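Local coordinates for protein glucosamine kinase (Streptacidiphilus jiangxiensis, PDB 6HWJ) that phosphorylates D-glucosamine to D-glucosamine 6-phosphate with ATP and magnesium, and acts less readily on glucose, at residues D245-G250 against E285-A290. Residues are numbered along the deposited sequence; the frame is centred on the assembly and turned at random.
Sequences DVAAWG and ELDALA
V246 and L286 carry a van der Waals contact, largely side chain against backbone, in which the start of helix 243-263 packs on the 3-10 turn that follows helix 266-284. The two helices form a hairpin, and this contact closes its open end, away from the short link 264-265 and from the annotated sites. V246 points toward the turn. Its CB lies 3.4 Å from the carbonyl O of L286, and its two methyls spread around that oxygen. CG2 reaches on to CA of D287 at 4.0 Å. CG1 lies anti to the carbonyl carbon (chi1 -60°) and meets O of L289 at 3.9 Å. Within the turn, O of L286 accepts a hydrogen bond from N of L289 at 2.9 Å. The L286 side chain reaches the helix backbone with CD1, 4.1 Å from N of G250. The same methyl lies 4.3 Å from CB of W249, so it touches the base of that side chain rather than the indole. G250 has no side chain between its backbone and this methyl. D287 starts out away from the helix, but its carboxylate turns back at the margin, with OD1 4.1 Å from CA of A247. W249 NE1 and D245 OD1 hydrogen-bond a bound bis-tris molecule, probably from crystallisation. L397, in the loop before helix 398-416, touches W249, L286 and L289, while the chain beyond A290 runs on into strand 293-295.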
loop_
_atom_site.group_PDB
_atom_site.type_symbol
_atom_site.label_atom_id
_atom_site.label_comp_id
_atom_site.label_asym_id
_atom_site.label_seq_id
_atom_site.Cartn_x
_atom_site.Cartn_y
_atom_site.Cartn_z
ATOM N N ASP A 245 1.959 -20.100 -12.441
ATOM C CA ASP A 245 1.463 -18.845 -11.877
ATOM C C ASP A 245 -0.011 -18.636 -12.214
ATOM O O ASP A 245 -0.845 -18.432 -11.322
ATOM C CB ASP A 245 2.286 -17.666 -12.398
ATOM C CG ASP A 245 3.669 -17.594 -11.783
ATOM O OD1 ASP A 245 3.852 -18.096 -10.653
ATOM O OD2 ASP A 245 4.567 -17.017 -12.429
ATOM N N VAL A 246 -0.351 -18.667 -13.510
ATOM C CA VAL A 246 -1.722 -18.346 -13.897
ATOM C C VAL A 246 -2.667 -19.424 -13.392
ATOM O O VAL A 246 -3.807 -19.130 -13.013
ATOM C CB VAL A 246 -1.836 -18.158 -15.420
ATOM C CG1 VAL A 246 -0.930 -17.027 -15.880
ATOM C CG2 VAL A 246 -1.509 -19.457 -16.168
ATOM N N ALA A 247 -2.214 -20.682 -13.370
ATOM C CA ALA A 247 -3.028 -21.745 -12.797
ATOM C C ALA A 247 -3.296 -21.492 -11.317
ATOM O O ALA A 247 -4.425 -21.668 -10.841
ATOM C CB ALA A 247 -2.345 -23.093 -13.002
ATOM N N ALA A 248 -2.267 -21.079 -10.571
ATOM C CA ALA A 248 -2.467 -20.710 -9.170
ATOM C C ALA A 248 -3.463 -19.565 -9.024
ATOM O O ALA A 248 -4.276 -19.558 -8.090
ATOM C CB ALA A 248 -1.131 -20.319 -8.532
ATOM N N TRP A 249 -3.391 -18.561 -9.905
ATOM C CA TRP A 249 -4.340 -17.448 -9.817
ATOM C C TRP A 249 -5.774 -17.966 -9.879
ATOM O O TRP A 249 -6.636 -17.556 -9.091
ATOM C CB TRP A 249 -4.113 -16.439 -10.938
ATOM C CG TRP A 249 -2.767 -15.762 -10.959
ATOM C CD1 TRP A 249 -1.799 -15.825 -10.004
ATOM C CD2 TRP A 249 -2.255 -14.911 -11.993
ATOM N NE1 TRP A 249 -0.705 -15.078 -10.383
ATOM C CE2 TRP A 249 -0.962 -14.509 -11.604
ATOM C CE3 TRP A 249 -2.760 -14.461 -13.216
ATOM C CZ2 TRP A 249 -0.169 -13.694 -12.395
ATOM C CZ3 TRP A 249 -1.973 -13.643 -14.001
ATOM C CH2 TRP A 249 -0.693 -13.255 -13.584
ATOM N N GLY A 250 -6.045 -18.864 -10.825
ATOM C CA GLY A 250 -7.402 -19.373 -10.992
ATOM C C GLY A 250 -7.889 -20.160 -9.793
ATOM O O GLY A 250 -9.044 -20.025 -9.377
ATOM N N GLU A 285 -10.161 -18.795 -18.530
ATOM C CA GLU A 285 -9.316 -18.341 -19.623
ATOM C C GLU A 285 -7.958 -17.838 -19.154
ATOM O O GLU A 285 -7.121 -17.497 -19.991
ATOM C CB GLU A 285 -10.041 -17.246 -20.413
ATOM C CG GLU A 285 -11.331 -17.726 -21.071
ATOM C CD GLU A 285 -11.102 -18.851 -22.069
ATOM O OE1 GLU A 285 -10.097 -18.799 -22.811
ATOM O OE2 GLU A 285 -11.923 -19.791 -22.104
ATOM N N LEU A 286 -7.711 -17.799 -17.841
ATOM C CA LEU A 286 -6.400 -17.403 -17.344
ATOM C C LEU A 286 -5.306 -18.355 -17.806
ATOM O O LEU A 286 -4.144 -17.955 -17.912
ATOM C CB LEU A 286 -6.426 -17.339 -15.818
ATOM C CG LEU A 286 -7.225 -16.168 -15.241
ATOM C CD1 LEU A 286 -7.331 -16.303 -13.729
ATOM C CD2 LEU A 286 -6.577 -14.845 -15.621
ATOM N N ASP A 287 -5.646 -19.616 -18.077
ATOM C CA ASP A 287 -4.617 -20.576 -18.468
ATOM C C ASP A 287 -3.922 -20.162 -19.759
ATOM O O ASP A 287 -2.764 -20.526 -19.982
ATOM C CB ASP A 287 -5.229 -21.972 -18.610
ATOM C CG ASP A 287 -5.799 -22.491 -17.301
ATOM O OD1 ASP A 287 -5.284 -22.105 -16.229
ATOM O OD2 ASP A 287 -6.767 -23.283 -17.345
ATOM N N ALA A 288 -4.597 -19.398 -20.610
ATOM C CA ALA A 288 -4.008 -18.949 -21.863
ATOM C C ALA A 288 -3.157 -17.696 -21.714
ATOM O O ALA A 288 -2.615 -17.215 -22.713
ATOM C CB ALA A 288 -5.106 -18.679 -22.892
ATOM N N LEU A 289 -3.019 -17.161 -20.504
ATOM C CA LEU A 289 -2.293 -15.918 -20.282
ATOM C C LEU A 289 -0.887 -16.146 -19.743
ATOM O O LEU A 289 -0.263 -15.209 -19.244
ATOM C CB LEU A 289 -3.077 -15.014 -19.331
ATOM C CG LEU A 289 -4.469 -14.631 -19.840
ATOM C CD1 LEU A 289 -5.147 -13.718 -18.864
ATOM C CD2 LEU A 289 -4.414 -13.994 -21.232
ATOM N N ALA A 290 -0.372 -17.367 -19.838
ATOM C CA ALA A 290 1.016 -17.615 -19.482
ATOM C C ALA A 290 1.929 -16.751 -20.340
ATOM O O ALA A 290 1.712 -16.594 -21.540
ATOM C CB ALA A 290 1.362 -19.089 -19.663
#